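Local coordinates for computationally designed four-helix bundle protein (Synthetic construct, PDB 3U3B) that has no known function but folds as a hyperthermostable four-helix bundle whose hydrophobic core was completely redesigned by computation with a flexible backbone, at residues K10-L15 against M56-V61; E51-E54 against S60-K63. All coordinates share one frame; numbering follows the deposited sequence.

Contact 1 of 2, residues K10-L15 against M56-V61; sequences KVTDEL and MGFSSV
The ring of Phe-58 meets helix 3-30 with the side that carries CE2. Leu-15 CD1 sits at the ring edge, near its plane, 4.2 Å from Phe-58 CE2, and Thr-12 CG2 approaches the same carbon obliquely at 4.5 Å, a looser touch. One face of the ring is taken by its own segment: Met-56 CB lies over the ring centre, 3.6 Å above the plane, so the methionine and the phenylalanine reach helix 3-30 as a layered pair.

Val-11 meets the methionine of this pair. Its CG1 touches Met-56 CG at 3.7 Å, with Met-56 SD a little farther from the same methyl at 4.1 Å, and the two side chains cross obliquely. CG1 is the branch of Val-11 that lies anti to the backbone N (chi1 167°), which turns it to the methionine. In Met-56, chi1 (-67°) sets CG beside the backbone N, where it meets the valine methyl, and the bend at chi2 places the sulfur.

The ring follows directly on the turn between helices 36-56 and 59-76. Gly-57, with positive phi, is the C-prime residue of a Schellman motif that ends helix 36-56: Gly-57 N bonds to Glu-54 O and Phe-58 N to Thr-53 O. Phe-58 is next, at the N-cap position of helix 59-76 and at the centre of an inverse gamma turn. Lys-104, near the end of the modelled chain, also touches its side chain.

No hydrogen bond crosses between 10-15 and 56-61. Thr-12 meets the ring through its methyl, while its OG1 bonds to the carbonyls of Ile-8 and Lys-9. The contact is therefore one of methyls, thioether and ring, held by dispersion and the burial of apolar surface.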
# COMPACT_ATOMS: atom_id res chain seq x y z
N LYS A 10 11.23 10.10 10.57
CA LYS A 10 10.11 9.53 11.32
C LYS A 10 8.89 9.22 10.42
O LYS A 10 8.23 8.17 10.55
CB LYS A 10 9.74 10.50 12.46
CG LYS A 10 8.75 9.95 13.50
CD LYS A 10 9.43 9.54 14.83
CE LYS A 10 8.39 9.04 15.85
NZ LYS A 10 7.22 9.98 15.96
N VAL A 11 8.60 10.11 9.49
CA VAL A 11 7.46 9.93 8.60
C VAL A 11 7.71 8.82 7.58
O VAL A 11 6.83 7.99 7.34
CB VAL A 11 7.09 11.23 7.89
CG1 VAL A 11 6.11 10.98 6.74
CG2 VAL A 11 6.50 12.20 8.88
N THR A 12 8.92 8.77 7.02
CA THR A 12 9.25 7.74 6.05
C THR A 12 9.40 6.37 6.70
O THR A 12 9.10 5.35 6.08
CB THR A 12 10.52 8.08 5.21
OG1 THR A 12 11.64 8.32 6.06
CG2 THR A 12 10.28 9.31 4.33
N ASP A 13 9.86 6.34 7.95
CA ASP A 13 9.92 5.09 8.69
C ASP A 13 8.51 4.56 8.98
O ASP A 13 8.28 3.34 8.96
CB ASP A 13 10.68 5.26 9.99
CG ASP A 13 12.20 5.31 9.79
OD1 ASP A 13 12.68 5.04 8.67
OD2 ASP A 13 12.91 5.61 10.78
N GLU A 14 7.58 5.46 9.22
CA GLU A 14 6.19 5.09 9.47
C GLU A 14 5.57 4.49 8.21
O GLU A 14 4.83 3.50 8.28
CB GLU A 14 5.43 6.33 9.93
CG GLU A 14 3.96 6.15 10.17
CD GLU A 14 3.30 7.48 10.47
OE1 GLU A 14 3.88 8.52 10.09
OE2 GLU A 14 2.21 7.51 11.09
N LEU A 15 5.91 5.08 7.06
CA LEU A 15 5.39 4.61 5.79
C LEU A 15 5.96 3.23 5.45
O LEU A 15 5.24 2.36 4.93
CB LEU A 15 5.70 5.59 4.67
CG LEU A 15 4.82 6.84 4.63
CD1 LEU A 15 5.40 7.89 3.65
CD2 LEU A 15 3.37 6.51 4.30
N MET A 56 2.40 15.02 3.01
CA MET A 56 3.82 15.27 2.77
C MET A 56 4.11 15.85 1.40
O MET A 56 5.20 16.41 1.18
CB MET A 56 4.61 13.97 2.95
CG MET A 56 4.62 13.46 4.38
SD MET A 56 5.00 14.75 5.58
CE MET A 56 6.54 15.39 4.90
N GLY A 57 3.17 15.73 0.48
CA GLY A 57 3.35 16.24 -0.87
C GLY A 57 4.11 15.23 -1.73
O GLY A 57 4.69 15.57 -2.77
N PHE A 58 4.10 13.97 -1.29
CA PHE A 58 4.72 12.88 -2.05
C PHE A 58 3.79 12.41 -3.18
O PHE A 58 3.24 11.32 -3.12
CB PHE A 58 5.03 11.69 -1.14
CG PHE A 58 6.06 11.98 -0.08
CD1 PHE A 58 6.93 13.05 -0.18
CD2 PHE A 58 6.16 11.16 1.03
CE1 PHE A 58 7.87 13.29 0.80
CE2 PHE A 58 7.10 11.40 2.02
CZ PHE A 58 7.96 12.47 1.90
N SER A 59 3.65 13.24 -4.20
CA SER A 59 2.65 13.04 -5.24
C SER A 59 2.84 11.77 -6.08
O SER A 59 1.86 11.15 -6.49
CB SER A 59 2.64 14.25 -6.17
OG SER A 59 3.97 14.55 -6.55
N SER A 60 4.08 11.41 -6.36
CA SER A 60 4.35 10.23 -7.18
C SER A 60 3.97 8.95 -6.43
O SER A 60 3.53 7.98 -7.04
CB SER A 60 5.82 10.17 -7.58
OG SER A 60 6.63 9.89 -6.45
N VAL A 61 4.14 8.96 -5.11
CA VAL A 61 3.78 7.80 -4.31
C VAL A 61 2.25 7.70 -4.16
O VAL A 61 1.66 6.63 -4.34
CB VAL A 61 4.43 7.87 -2.93
CG1 VAL A 61 4.04 6.67 -2.11
CG2 VAL A 61 5.95 7.97 -3.06

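Contact 2 of 2, residues E51-E54 against S60-K63; sequences EITE and SVAK
Thr-53 lies over Ala-62, its OG1 3.5 Å from Ala-62 CB and 3.7 Å from Ala-62 CA. The backbones come close here: Thr-53 CA and Ala-62 CA are 5.7 Å apart, and the alanine methyl packs against the threonine where the helices approach. The threonine hydroxyl makes no hydrogen bond across to 60-63. At chi1 55° OG1 stands between the backbone N and the carbonyl carbon, from where it bonds to Lys-50 O one turn back, with a weak second bond to Met-49 O. A buried hydroxyl is thus satisfied within its own helix while still packing against the alanine.

The other branch of Thr-53 does the apolar work. Its CG2 meets Val-61 CG1 at 3.8 Å, and the two side chains cross at about a right angle. Of the two valine methyls, CG1 is the one that touches the threonine.

At the exposed margin Glu-54 curls over the same alanine. A bend at chi2 (-59°) brings its carboxylate in, and OE2 comes to 3.9 Å from Ala-62 CB. The charge has its partner elsewhere: OE2 forms a salt bridge with Lys-50 NZ, so the carboxylate edges the contact without bonding across it.

Among its neighbours, the contact joins consecutive helices 36-56 and 59-76 just beside the tight turn between them. Val-61 also packs on Val-97 and Glu-100 of helix 84-102, while Ile-52, beside Thr-53 in sequence, turns to helix 3-30 and packs on Leu-18 there.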
# COMPACT_ATOMS: atom_id res chain seq x y z
N GLU A 51 -3.18 9.04 2.85
CA GLU A 51 -3.38 10.25 3.67
C GLU A 51 -2.02 10.88 4.03
O GLU A 51 -1.81 12.09 3.87
CB GLU A 51 -4.15 9.91 4.95
CG GLU A 51 -4.29 11.11 5.90
CD GLU A 51 -4.97 10.79 7.21
OE1 GLU A 51 -5.24 9.60 7.50
OE2 GLU A 51 -5.24 11.74 7.97
N ILE A 52 -1.09 10.07 4.52
CA ILE A 52 0.24 10.57 4.89
C ILE A 52 0.98 11.17 3.69
O ILE A 52 1.54 12.29 3.79
CB ILE A 52 1.11 9.48 5.53
CG1 ILE A 52 0.51 9.07 6.88
CG2 ILE A 52 2.59 9.93 5.68
CD1 ILE A 52 1.02 7.78 7.38
N THR A 53 0.97 10.47 2.56
CA THR A 53 1.71 10.96 1.38
C THR A 53 1.12 12.27 0.86
O THR A 53 1.86 13.13 0.36
CB THR A 53 1.73 9.94 0.25
OG1 THR A 53 0.39 9.56 -0.09
CG2 THR A 53 2.51 8.75 0.67
N GLU A 54 -0.20 12.44 1.02
CA GLU A 54 -0.82 13.68 0.59
C GLU A 54 -0.37 14.82 1.48
O GLU A 54 -0.10 15.92 1.01
CB GLU A 54 -2.35 13.59 0.63
CG GLU A 54 -2.99 12.72 -0.45
CD GLU A 54 -2.67 13.18 -1.88
OE1 GLU A 54 -1.80 14.06 -2.06
OE2 GLU A 54 -3.28 12.63 -2.83
N SER A 60 4.08 11.41 -6.36
CA SER A 60 4.35 10.23 -7.18
C SER A 60 3.97 8.95 -6.43
O SER A 60 3.53 7.98 -7.04
CB SER A 60 5.82 10.17 -7.58
OG SER A 60 6.63 9.89 -6.45
N VAL A 61 4.14 8.96 -5.11
CA VAL A 61 3.78 7.80 -4.31
C VAL A 61 2.25 7.70 -4.16
O VAL A 61 1.66 6.63 -4.34
CB VAL A 61 4.43 7.87 -2.93
CG1 VAL A 61 4.04 6.67 -2.11
CG2 VAL A 61 5.95 7.97 -3.06
N ALA A 62 1.62 8.82 -3.84
CA ALA A 62 0.18 8.92 -3.70
C ALA A 62 -0.55 8.36 -4.91
O ALA A 62 -1.57 7.68 -4.76
CB ALA A 62 -0.22 10.35 -3.47
N LYS A 63 -0.04 8.64 -6.10
CA LYS A 63 -0.70 8.18 -7.32
C LYS A 63 -0.66 6.66 -7.45
O LYS A 63 -1.61 6.06 -7.95
CB LYS A 63 -0.09 8.81 -8.57
CG LYS A 63 -0.17 10.33 -8.62
CD LYS A 63 -1.59 10.87 -8.79
CE LYS A 63 -1.57 12.39 -8.87
NZ LYS A 63 -0.83 12.88 -10.07

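From the N terminus, helix 3-30 supplies residues 10-15, and contact 1 closes a loop of 40 residues, 35 of them helical, when 56-61 comes back against it. Contact 2 closes a much shorter loop, joining 51-54 to 60-63 across five residues. Residues 51-54 fall within the span bridged by contact 1, but 60-63 runs past its end, so the two loops overlap, sharing Ser-60 and Val-61. Their centres are about 7 Å apart, and segment 51-54 touches contact 1 through Ile-52, whose CG2 is 3.8 Å from both Leu-15 CD2 and Val-11 CG1. Together they tie helix 3-30, the end of helix 36-56 and the start of helix 59-76 at one end of the bundle.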